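Local structure of oxidoreductase, NAD-binding/iron-sulfur cluster-binding protein (Nitratireductor pacificus pht-3B, 6ZXU) at residues Thr141-Phe146 against Ala207-Arg212; Val262-Asp267 against Pro271-Ala276; Pro402-Ala407 against Ile490-Leu495. The protein is a catabolic reductive dehalogenase that holds cobalamin and two [4Fe-4S] clusters and probably uses them to strip halogen from organohalide substrates. One frame throughout, in Å; residues are numbered along the deposited sequence.

The three contacts follow one another along the chain without touching. Contacts 1 and 2 lie away from the annotated sites, their centres about 26 Å apart and their nearest atoms about 16 Å apart. Contact 1 packs a helix on the antiparallel sheet that includes strands 142-149 and 232-239, whereas contact 2 joins a helix end to the turn that follows it. Contact 3 borders the cobalamin pocket, with the Trp403 side chain about 4 Å from the bound cofactor. Its centre is about 45 Å from that of contact 1, on the opposite side of the chain's centre, and about 39 Å from that of contact 2. It adjoins a second four-stranded sheet of the same strand order.

Contact 1 (Thr141-Phe146 against Ala207-Arg212); sequences THALVF and ARLAVR
Val145 reaches out from strand 142-149 and sets its two methyl groups against successive residues, Leu209 and Ala210, of helix 206-212. From CB the side chain forks. The CG1 branch, anti to the backbone N of Val145 (chi1 -170°), ends over the helix backbone, where Val145 CG1 comes 3.9 Å from Ala210 CA; the Ala210 methyl is slightly farther off, with CB 4.3 Å from Val145 CG1. The CG2 branch turns to the preceding residue and meets both its backbone and its side chain: Val145 CG2 is 3.9 Å from Leu209 O and 4.1 Å from Leu209 CB. The side chains of Val145 and Leu209 stand nearly at right angles, and Leu209 carries its CD1 methyl on to Ala143, two residues before Val145 on the strand, with CD1 4.2 Å from Ala143 CB.

The short axes of strand and helix are 8.5 Å apart at their closest and run at 91° to each other, so the helix lies straight across the strand. Val236 of the adjoining strand 232-239 and Cys125 of strand 121-126 also touch Leu209, so the helix spans three neighbouring strands of the antiparallel sheet. Leu144 and Phe146 face the other way, onto helix 168-190, so that this part of the sheet is sandwiched between helices. A classic beta bulge formed by Thr141 and His142 opposite Thr239 lies at the start of the strand.

With no hydrogen bond or charge pair across the interface, the two segments are held to each other by buried apolar surface and the fit of one valine and one leucine against two alanines.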
# COMPACT_ATOMS: atom_id res chain seq x y z
N THR A 141 -12.77 -26.60 12.21
CA THR A 141 -12.65 -27.76 11.27
C THR A 141 -11.72 -27.57 10.03
O THR A 141 -11.43 -28.51 9.29
CB THR A 141 -14.06 -28.01 10.75
OG1 THR A 141 -14.62 -26.80 10.22
CG2 THR A 141 -14.97 -28.50 11.89
N HIS A 142 -11.28 -26.33 9.80
CA HIS A 142 -10.52 -25.94 8.65
C HIS A 142 -9.39 -25.00 8.97
O HIS A 142 -9.47 -24.26 9.94
CB HIS A 142 -11.46 -25.32 7.62
CG HIS A 142 -12.41 -26.31 7.02
ND1 HIS A 142 -13.65 -26.58 7.60
CD2 HIS A 142 -12.33 -27.07 5.90
CE1 HIS A 142 -14.29 -27.47 6.84
NE2 HIS A 142 -13.52 -27.77 5.80
N ALA A 143 -8.35 -25.07 8.13
CA ALA A 143 -7.22 -24.25 8.23
C ALA A 143 -6.93 -23.61 6.83
O ALA A 143 -6.84 -24.30 5.81
CB ALA A 143 -6.04 -24.99 8.71
N LEU A 144 -6.85 -22.27 6.82
CA LEU A 144 -6.15 -21.51 5.76
C LEU A 144 -4.70 -21.40 6.09
O LEU A 144 -4.36 -20.85 7.10
CB LEU A 144 -6.75 -20.15 5.62
CG LEU A 144 -6.14 -19.30 4.52
CD1 LEU A 144 -6.79 -19.56 3.22
CD2 LEU A 144 -6.40 -17.86 4.89
N VAL A 145 -3.83 -21.96 5.21
CA VAL A 145 -2.42 -22.01 5.46
C VAL A 145 -1.77 -21.14 4.38
O VAL A 145 -2.16 -21.20 3.22
CB VAL A 145 -1.86 -23.43 5.37
CG1 VAL A 145 -0.44 -23.49 5.86
CG2 VAL A 145 -2.73 -24.39 6.19
N PHE A 146 -0.82 -20.32 4.78
CA PHE A 146 -0.11 -19.46 3.84
C PHE A 146 1.33 -19.35 4.19
O PHE A 146 1.72 -19.49 5.34
CB PHE A 146 -0.75 -18.12 3.69
CG PHE A 146 -0.75 -17.34 4.95
CD1 PHE A 146 0.41 -16.60 5.30
CD2 PHE A 146 -1.85 -17.27 5.75
CE1 PHE A 146 0.40 -15.83 6.43
CE2 PHE A 146 -1.83 -16.54 6.96
CZ PHE A 146 -0.68 -15.83 7.31
N ALA A 207 3.90 -26.84 10.46
CA ALA A 207 4.58 -27.60 9.42
C ALA A 207 3.72 -28.74 8.90
O ALA A 207 3.60 -28.94 7.67
CB ALA A 207 5.91 -28.08 9.90
N ARG A 208 3.01 -29.41 9.80
CA ARG A 208 2.13 -30.48 9.38
C ARG A 208 1.00 -29.97 8.47
O ARG A 208 0.63 -30.61 7.48
CB ARG A 208 1.54 -31.20 10.64
CG ARG A 208 0.26 -31.97 10.27
CD ARG A 208 -0.30 -32.80 11.41
NE ARG A 208 0.78 -33.66 11.84
CZ ARG A 208 0.95 -34.08 13.08
NH1 ARG A 208 0.07 -33.73 14.01
NH2 ARG A 208 1.99 -34.85 13.35
N LEU A 209 0.39 -28.87 8.85
CA LEU A 209 -0.70 -28.33 8.09
C LEU A 209 -0.17 -27.79 6.71
O LEU A 209 -0.93 -27.79 5.73
CB LEU A 209 -1.41 -27.19 8.83
CG LEU A 209 -2.16 -27.58 10.14
CD1 LEU A 209 -2.71 -26.37 10.82
CD2 LEU A 209 -3.26 -28.59 9.86
N ALA A 210 1.04 -27.28 6.68
CA ALA A 210 1.59 -26.83 5.39
C ALA A 210 1.71 -27.96 4.38
O ALA A 210 1.52 -27.77 3.16
CB ALA A 210 2.94 -26.17 5.58
N VAL A 211 2.10 -29.14 4.87
CA VAL A 211 2.16 -30.33 4.00
C VAL A 211 0.80 -30.82 3.57
O VAL A 211 0.56 -31.06 2.39
CB VAL A 211 2.95 -31.44 4.64
CG1 VAL A 211 2.94 -32.65 3.71
CG2 VAL A 211 4.37 -30.94 4.89
N ARG A 212 -0.15 -30.83 4.49
CA ARG A 212 -1.49 -31.32 4.20
C ARG A 212 -2.22 -30.35 3.28
O ARG A 212 -3.02 -30.74 2.42
CB ARG A 212 -2.27 -31.51 5.49
CG ARG A 212 -3.66 -32.09 5.29
CD ARG A 212 -4.49 -32.17 6.58
NE ARG A 212 -3.71 -32.85 7.60
CZ ARG A 212 -3.88 -32.68 8.92
NH1 ARG A 212 -3.09 -33.36 9.77
NH2 ARG A 212 -4.83 -31.86 9.37

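Contact 2 (Val262-Asp267 against Pro271-Ala276)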
# COMPACT_ATOMS: atom_id res chain seq x y z
N VAL A 262 4.98 -23.24 -17.15
CA VAL A 262 5.31 -22.59 -15.94
C VAL A 262 6.47 -21.62 -16.10
O VAL A 262 6.42 -20.48 -15.58
CB VAL A 262 5.63 -23.64 -14.83
CG1 VAL A 262 6.04 -22.96 -13.55
CG2 VAL A 262 4.40 -24.56 -14.62
N MET A 263 7.56 -22.10 -16.73
CA MET A 263 8.73 -21.28 -16.99
C MET A 263 8.36 -20.00 -17.68
O MET A 263 8.83 -18.91 -17.27
CB MET A 263 9.75 -22.08 -17.75
CG MET A 263 11.01 -21.30 -18.12
SD MET A 263 12.05 -20.63 -16.78
CE MET A 263 12.51 -22.18 -15.96
N LEU A 264 7.58 -20.08 -18.74
CA LEU A 264 7.23 -18.89 -19.50
C LEU A 264 6.07 -18.07 -18.94
O LEU A 264 5.79 -16.97 -19.44
CB LEU A 264 6.91 -19.22 -20.96
CG LEU A 264 8.14 -19.38 -21.86
CD1 LEU A 264 7.70 -19.63 -23.30
CD2 LEU A 264 8.98 -18.14 -21.89
N GLY A 265 5.34 -18.62 -17.98
CA GLY A 265 4.28 -17.87 -17.34
C GLY A 265 3.11 -17.66 -18.27
O GLY A 265 2.52 -16.60 -18.32
N ILE A 266 2.70 -18.72 -18.98
CA ILE A 266 1.75 -18.55 -20.09
C ILE A 266 0.40 -17.99 -19.64
O ILE A 266 -0.30 -17.28 -20.40
CB ILE A 266 1.62 -19.89 -20.89
CG1 ILE A 266 0.99 -19.61 -22.25
CG2 ILE A 266 0.79 -20.98 -20.21
CD1 ILE A 266 1.96 -19.00 -23.26
N ASP A 267 0.01 -18.37 -18.43
CA ASP A 267 -1.29 -17.95 -17.90
C ASP A 267 -1.23 -16.63 -17.15
O ASP A 267 -2.16 -16.25 -16.48
CB ASP A 267 -1.86 -19.08 -17.00
CG ASP A 267 -2.32 -20.33 -17.82
OD1 ASP A 267 -2.83 -20.14 -19.01
OD2 ASP A 267 -2.09 -21.48 -17.35
N PRO A 271 7.30 -15.46 -14.25
CA PRO A 271 8.22 -16.27 -15.09
C PRO A 271 9.28 -16.95 -14.23
O PRO A 271 9.76 -16.40 -13.22
CB PRO A 271 8.85 -15.23 -16.00
CG PRO A 271 8.04 -13.99 -15.87
CD PRO A 271 7.43 -14.03 -14.52
N GLY A 272 9.68 -18.12 -14.68
CA GLY A 272 10.64 -18.93 -13.99
C GLY A 272 12.05 -18.35 -13.88
O GLY A 272 12.81 -18.71 -12.98
N TRP A 273 12.38 -17.40 -14.74
CA TRP A 273 13.67 -16.70 -14.64
C TRP A 273 13.65 -15.40 -13.77
O TRP A 273 14.67 -14.77 -13.60
CB TRP A 273 14.16 -16.35 -16.06
CG TRP A 273 13.28 -15.35 -16.77
CD1 TRP A 273 13.33 -14.02 -16.68
CD2 TRP A 273 12.23 -15.64 -17.65
NE1 TRP A 273 12.30 -13.43 -17.39
CE2 TRP A 273 11.64 -14.41 -18.03
CE3 TRP A 273 11.71 -16.83 -18.16
CZ2 TRP A 273 10.56 -14.31 -18.92
CZ3 TRP A 273 10.66 -16.75 -19.09
CH2 TRP A 273 10.08 -15.49 -19.46
N GLU A 274 12.49 -14.97 -13.30
CA GLU A 274 12.40 -13.66 -12.64
C GLU A 274 13.25 -13.61 -11.37
O GLU A 274 13.97 -12.66 -11.18
CB GLU A 274 10.96 -13.35 -12.30
CG GLU A 274 10.64 -11.87 -12.20
CD GLU A 274 9.15 -11.56 -11.94
OE1 GLU A 274 8.36 -11.20 -12.87
OE2 GLU A 274 8.73 -11.66 -10.76
N ASP A 275 13.24 -14.64 -10.55
CA ASP A 275 14.07 -14.67 -9.36
C ASP A 275 15.53 -14.42 -9.71
O ASP A 275 16.13 -13.51 -9.13
CB ASP A 275 13.97 -16.01 -8.64
CG ASP A 275 12.61 -16.20 -7.91
OD1 ASP A 275 11.89 -15.19 -7.70
OD2 ASP A 275 12.25 -17.36 -7.54
N ALA A 276 16.07 -15.19 -10.64
CA ALA A 276 17.50 -15.07 -10.95
C ALA A 276 17.83 -13.71 -11.53
O ALA A 276 18.82 -13.11 -11.18
CB ALA A 276 17.93 -16.15 -11.91
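Met263 and Gly272 join the end of helix 260-264 to the type I turn that runs from Pro271 to Glu274. The helix closes in a Schellman motif with Gly265, at positive phi, as its C-prime residue, and the chain then doubles back on the last helical turn. The tight part of the contact is the Met263 carbonyl set against buried Pro271 and its neighbours. The oxygen accepts a nearly straight hydrogen bond from Gly272 N (N to Met263 O 2.8 Å, 169° at the hydrogen), with the donor tilted 21° from the carbonyl plane. Met263 O also receives a CA-H...O contact from Pro271 CA at 3.5 Å and lies 3.4 Å from Trp273 CZ3.

The solvent-facing rim is formed by exposed Leu264 and partly exposed Met263, which meet the indole at its edge. Leu264, which starts away from the turn, bends back to bring CD2 3.5 Å from Trp273 CZ3. Met263 folds at chi2 and chi3 into a Met-aromatic contact, Met263 SD lying 5.4 Å from the centroid of the Trp273 six-membered ring. Trp273 CG lies between its own backbone N and carbonyl carbon (chi1 65°), which turns the indole back over Pro271 and brings its CE3-CZ3 edge to the Met263 carbonyl; NE1 is bonded to Ile26 O. With an alanine in place of the tryptophan, Met263 SD and Leu264 CD2 would probably lose the aromatic edge they lie against and be freer to move, and Ile26 O would be left without its indole donor.

Within the turn, Pro271 CB lies over one face of the indole, off toward the rim, while Met263 SD rests 3.6 Å from Gly272 CA, where a beta carbon on the glycine would collide with the sulfur.

Contact 3 (Pro402-Ala407 against Ile490-Leu495)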
# COMPACT_ATOMS: atom_id res chain seq x y z
N PRO A 402 11.20 22.62 6.69
CA PRO A 402 10.24 23.01 7.73
C PRO A 402 8.85 23.20 7.22
O PRO A 402 7.87 22.86 7.92
CB PRO A 402 10.82 24.36 8.31
CG PRO A 402 12.28 24.20 8.02
CD PRO A 402 12.41 23.49 6.71
N TRP A 403 8.72 23.65 5.98
CA TRP A 403 7.39 23.90 5.47
C TRP A 403 6.63 22.57 5.16
O TRP A 403 5.47 22.65 4.76
CB TRP A 403 7.45 24.78 4.19
CG TRP A 403 8.42 24.31 3.17
CD1 TRP A 403 9.75 24.61 3.09
CD2 TRP A 403 8.17 23.44 2.08
NE1 TRP A 403 10.31 23.98 2.01
CE2 TRP A 403 9.34 23.25 1.41
CE3 TRP A 403 7.01 22.76 1.63
CZ2 TRP A 403 9.42 22.46 0.26
CZ3 TRP A 403 7.10 22.02 0.51
CH2 TRP A 403 8.29 21.87 -0.17
N MET A 404 7.31 21.42 5.26
CA MET A 404 6.67 20.08 5.03
C MET A 404 5.97 19.57 6.34
O MET A 404 5.15 18.66 6.28
CB MET A 404 7.70 19.05 4.62
CG MET A 404 8.38 19.34 3.28
SD MET A 404 9.62 18.09 2.97
CE MET A 404 10.18 18.54 1.34
N TYR A 405 6.28 20.18 7.50
CA TYR A 405 5.61 19.87 8.73
C TYR A 405 4.36 20.70 8.86
O TYR A 405 4.32 21.87 8.46
CB TYR A 405 6.53 20.12 9.93
CG TYR A 405 7.74 19.23 10.05
CD1 TYR A 405 8.85 19.43 9.25
CD2 TYR A 405 7.79 18.24 10.99
CE1 TYR A 405 9.98 18.64 9.39
CE2 TYR A 405 8.92 17.44 11.15
CZ TYR A 405 10.01 17.65 10.38
OH TYR A 405 11.11 16.88 10.55
N TYR A 406 3.32 20.13 9.43
CA TYR A 406 2.14 20.90 9.80
C TYR A 406 2.50 21.99 10.82
O TYR A 406 3.48 21.90 11.54
CB TYR A 406 1.08 20.02 10.41
CG TYR A 406 0.40 19.05 9.47
CD1 TYR A 406 -0.54 19.50 8.57
CD2 TYR A 406 0.66 17.68 9.56
CE1 TYR A 406 -1.13 18.59 7.70
CE2 TYR A 406 0.07 16.78 8.72
CZ TYR A 406 -0.82 17.24 7.81
OH TYR A 406 -1.49 16.33 6.99
N ALA A 407 1.72 23.04 10.84
CA ALA A 407 1.97 24.17 11.77
C ALA A 407 1.68 23.84 13.23
O ALA A 407 2.42 24.24 14.14
CB ALA A 407 1.19 25.38 11.33
N ILE A 490 7.25 13.29 -1.25
CA ILE A 490 7.21 12.41 -2.44
C ILE A 490 7.84 13.14 -3.64
O ILE A 490 8.64 12.56 -4.37
CB ILE A 490 5.78 11.95 -2.79
CG1 ILE A 490 5.20 11.14 -1.63
CG2 ILE A 490 5.77 11.12 -4.04
CD1 ILE A 490 3.68 11.05 -1.75
N LEU A 491 7.52 14.43 -3.80
CA LEU A 491 8.07 15.22 -4.92
C LEU A 491 9.59 15.41 -4.78
O LEU A 491 10.31 15.15 -5.73
CB LEU A 491 7.42 16.54 -4.98
CG LEU A 491 7.87 17.37 -6.15
CD1 LEU A 491 7.31 16.88 -7.48
CD2 LEU A 491 7.45 18.82 -5.91
N MET A 492 10.03 15.87 -3.64
CA MET A 492 11.48 16.15 -3.40
C MET A 492 12.35 14.90 -3.36
O MET A 492 13.49 14.93 -3.76
CB MET A 492 11.70 16.93 -2.14
CG MET A 492 11.20 18.39 -2.19
SD MET A 492 11.79 19.25 -3.70
CE MET A 492 10.32 20.27 -3.75
N ALA A 493 11.79 13.77 -2.95
CA ALA A 493 12.49 12.45 -2.98
C ALA A 493 12.52 11.81 -4.33
O ALA A 493 13.12 10.77 -4.48
CB ALA A 493 11.86 11.52 -1.95
N GLY A 494 11.95 12.46 -5.38
CA GLY A 494 12.01 11.97 -6.70
C GLY A 494 11.25 10.66 -6.89
O GLY A 494 11.64 9.84 -7.69
N LEU A 495 10.07 10.57 -6.28
CA LEU A 495 9.21 9.35 -6.47
C LEU A 495 7.99 9.61 -7.31
O LEU A 495 7.38 8.65 -7.76
CB LEU A 495 8.83 8.74 -5.13
CG LEU A 495 9.97 8.22 -4.27
CD1 LEU A 495 9.46 7.79 -2.96
CD2 LEU A 495 10.78 7.17 -4.93
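Met404 and Met492 both have CG anti to the carbonyl carbon (chi1 -64° and -69°), but beyond that atom their chains differ. Met404 runs on fully extended, delivering its terminal methyl to the root of the opposing side chain: Met404 CE lies 3.7 Å from Met492 CG and 4.1 Å from Met492 CB. Met492 instead bends at chi2 (-49°) and again at chi3, which swings its own methyl aside from Met404 and toward the indole of Trp403. There Met492 CE arrives at the ring edge, close to the ring plane, 4.4 Å from Trp403 CH2. The two thioether chains thus meet at a slant, the methyl of one set against the stem of the other.

Met404 also braces the indole from its own segment, its CG sitting 4.0 Å above the plane of the Trp403 ring and displaced toward the rim. Trp403 NE1 is hydrogen-bonded to Glu401 OE1, which helps to fix the turn of the ring.

Trp403 and Met404 belong to a short 3-10 segment, 402-404, closed by a bond from Tyr405 N to Pro402 O of 3.1 Å. Met492 ends helix 486-492, which stops in a Schellman motif: Gly494, at positive phi, donates through N to Leu491 O at 3.2 Å, and Leu495 N reaches Ile490 O at 3.1 Å. Trp403, Tyr406, Ile490 and Leu491 all line the cobalamin pocket, so the methionine pair bridges two segments that each contribute residues to it. Tyr406 OH is hydrogen-bonded to O58 of the cofactor. Met492 also packs on Cys398 of strand 394-399 and on Pro299, and Met404 is tied through its backbone to Ile485.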